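Local coordinates for Mutt/nudix family protein (Deinococcus radiodurans, PDB 2W4E) that acts as a Nudix hydrolase, probably an ADP-ribose pyrophosphatase that splits ADP-ribose with the help of magnesium, at the interface of chains A and B. Sequence-based numbering; all coordinates share one arbitrary frame. Chains: chain A/B, Mutt/nudix family protein.

Contact 1: the interface of chains A and B. Residues chain A 73, 76-80; chain B 26-29, 33, 125.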
# COMPACT_ATOMS: atom_id res chain seq x y z
N TYR A 73 8.00 2.21 2.99
CA TYR A 73 7.77 2.69 4.36
C TYR A 73 6.26 2.77 4.62
O TYR A 73 5.55 3.50 3.92
CB TYR A 73 8.34 4.10 4.55
CG TYR A 73 9.81 4.27 4.20
CD1 TYR A 73 10.81 3.93 5.10
CD2 TYR A 73 10.20 4.83 2.96
CE1 TYR A 73 12.17 4.10 4.80
CE2 TYR A 73 11.57 5.01 2.65
CZ TYR A 73 12.53 4.63 3.57
OH TYR A 73 13.88 4.80 3.29
N PRO A 76 6.05 6.83 6.85
CA PRO A 76 7.33 7.56 6.87
C PRO A 76 7.27 8.89 7.63
O PRO A 76 8.32 9.49 7.89
CB PRO A 76 7.64 7.78 5.38
CG PRO A 76 6.30 7.76 4.68
CD PRO A 76 5.43 6.80 5.50
N SER A 77 6.07 9.32 8.02
CA SER A 77 5.92 10.58 8.76
C SER A 77 6.35 10.37 10.19
O SER A 77 6.98 11.26 10.77
CB SER A 77 4.48 11.12 8.66
OG SER A 77 3.53 10.34 9.39
N ILE A 78 6.05 9.19 10.75
CA ILE A 78 6.40 8.88 12.16
C ILE A 78 7.43 7.78 12.39
O ILE A 78 7.88 7.58 13.52
CB ILE A 78 5.18 8.56 13.01
CG1 ILE A 78 4.33 7.48 12.34
CG2 ILE A 78 4.38 9.85 13.30
CD1 ILE A 78 3.13 7.02 13.20
N SER A 79 7.77 7.02 11.36
CA SER A 79 8.63 5.86 11.60
C SER A 79 9.59 5.59 10.46
O SER A 79 9.21 5.72 9.30
CB SER A 79 7.74 4.63 11.88
OG SER A 79 8.50 3.44 11.83
N GLY A 80 10.82 5.19 10.80
CA GLY A 80 11.75 4.75 9.76
C GLY A 80 11.69 3.28 9.33
O GLY A 80 12.52 2.86 8.52
N ARG B 26 11.17 13.97 5.24
CA ARG B 26 10.58 13.12 6.27
C ARG B 26 11.65 12.82 7.30
O ARG B 26 12.57 12.02 7.03
CB ARG B 26 10.07 11.82 5.64
CG ARG B 26 8.90 12.02 4.73
CD ARG B 26 7.93 12.88 5.43
NE ARG B 26 6.57 12.66 5.02
CZ ARG B 26 5.53 13.20 5.64
NH1 ARG B 26 5.73 14.00 6.68
NH2 ARG B 26 4.29 12.94 5.22
N TYR B 27 11.52 13.43 8.47
CA TYR B 27 12.57 13.39 9.49
C TYR B 27 12.93 11.95 9.92
O TYR B 27 14.11 11.65 10.09
CB TYR B 27 12.28 14.38 10.66
CG TYR B 27 11.25 13.87 11.65
CD1 TYR B 27 11.63 13.07 12.73
CD2 TYR B 27 9.90 14.17 11.50
CE1 TYR B 27 10.70 12.56 13.63
CE2 TYR B 27 8.94 13.67 12.40
CZ TYR B 27 9.36 12.87 13.46
OH TYR B 27 8.44 12.36 14.35
N PRO B 28 11.93 11.03 10.02
CA PRO B 28 12.37 9.69 10.41
C PRO B 28 13.24 9.01 9.36
O PRO B 28 13.86 7.99 9.66
CB PRO B 28 11.05 8.91 10.57
CG PRO B 28 10.05 9.97 10.85
CD PRO B 28 10.47 11.12 9.98
N LEU B 29 13.26 9.55 8.14
CA LEU B 29 13.98 8.93 7.02
C LEU B 29 15.31 9.62 6.69
O LEU B 29 16.14 9.08 5.93
CB LEU B 29 13.08 8.90 5.75
CG LEU B 29 11.61 8.42 5.71
CD1 LEU B 29 11.16 8.20 4.26
CD2 LEU B 29 11.31 7.17 6.54
N ILE B 33 11.38 12.53 0.04
CA ILE B 33 10.87 11.45 -0.81
C ILE B 33 9.67 11.92 -1.63
O ILE B 33 9.04 12.92 -1.28
CB ILE B 33 10.45 10.21 0.02
CG1 ILE B 33 9.48 10.62 1.13
CG2 ILE B 33 11.69 9.50 0.59
CD1 ILE B 33 8.69 9.45 1.75
N ASP B 125 6.84 5.76 -0.31
CA ASP B 125 5.86 5.99 0.73
C ASP B 125 4.72 5.01 0.43
O ASP B 125 4.13 5.08 -0.65
CB ASP B 125 5.42 7.44 0.60
CG ASP B 125 4.22 7.79 1.48
OD1 ASP B 125 4.06 7.24 2.59
OD2 ASP B 125 3.44 8.65 1.05
O HOH W 1 8.07 9.84 15.29
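This patch joins two copies of the Nudix domain of an N-terminally truncated, probable ADP-ribose pyrophosphatase. The loop at A:Tyr73 to A:Gly80 packs on the short 3-10 turn 27-29 of chain B, which follows strand 18-26. A:Tyr73 also pairs with B:Asp125 in a parallel beta bridge. The side-chain contact is mostly apolar, and among the residues of this patch no direct polar bond is seen between the chains.

The tight part centres on B:Leu29. It meets A:Tyr73 tip to tip and lays both methyls against one face of the phenol ring. CD1 stands 3.8 Å from the ring centroid of A:Tyr73, a CH-pi contact, displaced toward the CE2 side. CD2 sits over the opposite flank, 3.6 Å from CD1 of A:Tyr73. In both residues CG is anti to the carbonyl carbon, with chi1 -55° for A:Tyr73 and -48° for B:Leu29. The same CD1 methyl of B:Leu29 also touches CB of A:Pro76 at 3.7 Å. The A:Pro76 ring is thus held between B:Leu29 and B:Asp125. The B:Asp125 side chain, its CG anti to the backbone N, crosses A:Pro76 at about a right angle, with OD1 3.3 Å from CD of A:Pro76. B:Ile33 adds a lighter contact through CD1. Alongside, B:Pro28 presses its CG to 3.3 Å from the backbone O of A:Ser77, and its CB faces the A:Ser79 to A:Gly80 peptide.

The outer side is looser. The B:Arg26 chain bends at chi2 (-47°), and one face of its guanidinium lies over the A:Ser77 methylene. NH1 of B:Arg26 is 3.7 Å from CB of A:Ser77, a packing contact without a hydrogen bond. The B:Tyr27 phenol comes nearest the A:Ser77 carbonyl with CE2. Its hydroxyl OH reaches water 1 at 2.7 Å. That water also lies 2.9 Å from the backbone O of A:Ile78, so a polar link here runs through solvent.

Contact 2: the interface of chains A and B. Residues chain A 35, 74-75, 83, 124-127; chain B 72-76, 127, 130.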
# COMPACT_ATOMS: atom_id res chain seq x y z
N GLU A 35 -5.18 -10.36 6.74
CA GLU A 35 -3.82 -9.95 6.42
C GLU A 35 -3.10 -11.04 5.63
O GLU A 35 -3.50 -12.21 5.66
CB GLU A 35 -3.03 -9.69 7.71
CG GLU A 35 -3.63 -8.59 8.59
CD GLU A 35 -2.89 -8.43 9.90
OE1 GLU A 35 -2.34 -9.44 10.40
OE2 GLU A 35 -2.85 -7.30 10.42
N PRO A 74 5.76 2.04 5.62
CA PRO A 74 4.33 2.06 5.89
C PRO A 74 3.85 3.40 6.48
O PRO A 74 2.69 3.78 6.30
CB PRO A 74 4.16 0.92 6.91
CG PRO A 74 5.46 0.91 7.63
CD PRO A 74 6.46 1.11 6.52
N GLN A 75 4.74 4.11 7.17
CA GLN A 75 4.36 5.35 7.85
C GLN A 75 5.58 6.28 7.98
O GLN A 75 6.10 6.48 9.07
CB GLN A 75 3.77 5.03 9.22
CG GLN A 75 2.25 4.99 9.20
CD GLN A 75 1.65 4.85 10.59
OE1 GLN A 75 1.90 3.86 11.30
NE2 GLN A 75 0.85 5.83 10.99
N PHE A 83 9.15 -2.06 5.18
CA PHE A 83 8.45 -3.31 4.93
C PHE A 83 8.91 -3.84 3.59
O PHE A 83 8.88 -3.11 2.60
CB PHE A 83 6.92 -3.03 4.91
CG PHE A 83 6.31 -2.90 6.29
CD1 PHE A 83 7.13 -2.93 7.43
CD2 PHE A 83 4.94 -2.69 6.44
CE1 PHE A 83 6.60 -2.82 8.69
CE2 PHE A 83 4.37 -2.57 7.70
CZ PHE A 83 5.17 -2.63 8.83
N GLN A 124 -8.78 -3.88 4.30
CA GLN A 124 -8.49 -2.57 4.87
C GLN A 124 -7.05 -2.53 5.38
O GLN A 124 -6.58 -1.46 5.70
CB GLN A 124 -9.43 -2.25 6.04
CG GLN A 124 -10.95 -2.22 5.70
CD GLN A 124 -11.72 -2.57 6.96
OE1 GLN A 124 -11.55 -3.66 7.49
NE2 GLN A 124 -12.48 -1.61 7.50
N ASP A 125 -6.36 -3.67 5.48
CA ASP A 125 -4.95 -3.67 5.91
C ASP A 125 -4.08 -3.05 4.80
O ASP A 125 -3.99 -3.61 3.71
CB ASP A 125 -4.41 -5.05 6.30
CG ASP A 125 -2.98 -4.99 6.84
OD1 ASP A 125 -2.76 -4.32 7.87
OD2 ASP A 125 -2.06 -5.55 6.23
N GLY A 126 -3.50 -1.88 5.06
CA GLY A 126 -2.70 -1.20 4.01
C GLY A 126 -1.50 -2.00 3.48
O GLY A 126 -1.37 -2.18 2.26
N PRO A 127 -0.60 -2.47 4.36
CA PRO A 127 0.58 -3.24 3.88
C PRO A 127 0.20 -4.50 3.07
O PRO A 127 0.84 -4.80 2.04
CB PRO A 127 1.30 -3.63 5.17
CG PRO A 127 0.93 -2.54 6.19
CD PRO A 127 -0.53 -2.18 5.81
N PHE B 72 -8.09 2.70 4.44
CA PHE B 72 -7.22 1.63 4.86
C PHE B 72 -6.49 2.02 6.14
O PHE B 72 -6.23 3.22 6.37
CB PHE B 72 -6.20 1.25 3.75
CG PHE B 72 -5.29 2.38 3.31
CD1 PHE B 72 -4.07 2.64 3.97
CD2 PHE B 72 -5.64 3.19 2.22
CE1 PHE B 72 -3.20 3.68 3.53
CE2 PHE B 72 -4.79 4.24 1.79
CZ PHE B 72 -3.56 4.48 2.45
N TYR B 73 -6.16 1.02 6.94
CA TYR B 73 -5.25 1.17 8.11
C TYR B 73 -3.81 1.08 7.64
O TYR B 73 -3.41 0.03 7.13
CB TYR B 73 -5.48 0.05 9.11
CG TYR B 73 -6.91 -0.02 9.69
CD1 TYR B 73 -7.28 0.83 10.75
CD2 TYR B 73 -7.86 -0.93 9.20
CE1 TYR B 73 -8.58 0.79 11.32
CE2 TYR B 73 -9.19 -0.98 9.79
CZ TYR B 73 -9.53 -0.11 10.82
OH TYR B 73 -10.79 -0.15 11.42
N PRO B 74 -3.00 2.16 7.84
CA PRO B 74 -1.59 2.03 7.41
C PRO B 74 -0.83 0.99 8.24
O PRO B 74 0.06 0.33 7.74
CB PRO B 74 -0.99 3.43 7.66
CG PRO B 74 -1.96 4.06 8.68
CD PRO B 74 -3.30 3.57 8.17
N GLN B 75 -1.19 0.87 9.50
CA GLN B 75 -0.46 -0.03 10.37
C GLN B 75 -1.30 -0.54 11.52
O GLN B 75 -1.04 -0.15 12.70
CB GLN B 75 0.79 0.67 10.93
CG GLN B 75 2.07 0.04 10.46
CD GLN B 75 3.28 0.55 11.20
OE1 GLN B 75 3.53 1.76 11.27
NE2 GLN B 75 4.05 -0.36 11.74
N PRO B 76 -2.28 -1.43 11.23
CA PRO B 76 -3.21 -1.83 12.32
C PRO B 76 -2.60 -2.65 13.47
O PRO B 76 -3.25 -2.80 14.52
CB PRO B 76 -4.29 -2.65 11.59
CG PRO B 76 -3.57 -3.20 10.39
CD PRO B 76 -2.61 -2.11 9.95
N PRO B 127 1.59 4.52 1.79
CA PRO B 127 0.27 5.13 1.60
C PRO B 127 0.05 5.82 0.28
O PRO B 127 -0.99 5.55 -0.36
CB PRO B 127 0.16 6.10 2.78
CG PRO B 127 0.90 5.36 3.85
CD PRO B 127 2.14 4.81 3.11
N LEU B 130 -0.18 2.94 -2.45
CA LEU B 130 -1.48 2.27 -2.40
C LEU B 130 -2.51 3.17 -3.07
O LEU B 130 -3.34 2.69 -3.85
CB LEU B 130 -1.90 1.98 -0.95
CG LEU B 130 -3.23 1.21 -0.71
CD1 LEU B 130 -3.36 -0.01 -1.65
CD2 LEU B 130 -3.33 0.71 0.77
O HOH W 2 1.01 1.85 5.38
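Here the Nudix domains meet across the two-fold axis, by a short parallel beta bridge between A:Asp125 and B:Tyr73. Backbone N of B:Tyr73 donates to O of A:Gln124 at 2.8 Å, nearly along the C=O axis (163°). N of A:Gly126 donates to O of B:Tyr73, also at 2.8 Å, but from above the carbonyl plane. Both bonds are moderately bent, 150° at the hydrogen.

Beside the bridge, A:Gln124 and B:Tyr73 lie side by side, pointing the same way. CB of A:Gln124 rests 3.8 Å from CD2 of B:Tyr73. Near the axis, water 2 joins the carbonyls of A:Pro74 and B:Pro74, 2.7 Å from O of A:Pro74 and 3.0 Å from O of B:Pro74. The extended A:Gln75 and B:Gln75 cross obliquely, their amide planes 86° apart. As modelled, their OE1 atoms are 2.7 Å apart, a clash of two acceptors. One amide is probably flipped, which would pair an N-H with an oxygen.

Further out, A:Gly126 opens helix 126-141, so the helix start may strengthen its N-H as a donor. A:Pro74 puts CG over the centre of the A:Phe83 ring, which backs its loop. CZ of A:Phe83 comes 3.9 Å from NE2 of B:Gln75. In chain B, CD2 of B:Leu130 caps the B:Phe72 ring and also touches A:Gly126.

The centres of contact 1 and contact 2 are about 14 Å apart, and both belong to one two-fold interface. They share the loop at residues 73 to 76 and the segment before helix 126-141. Contact 1 uses A:Tyr73, A:Pro76 and B:Asp125; in contact 2 the roles are exchanged. Contact 1 is mainly apolar in its side chains, while contact 2 carries direct backbone bonds; their beta bridges are twins. By the two-fold symmetry each contact has a twin with the chains exchanged. This pattern would suit a dimer, although the structure alone does not prove one in solution, and the missing N-terminal part could add to the interface.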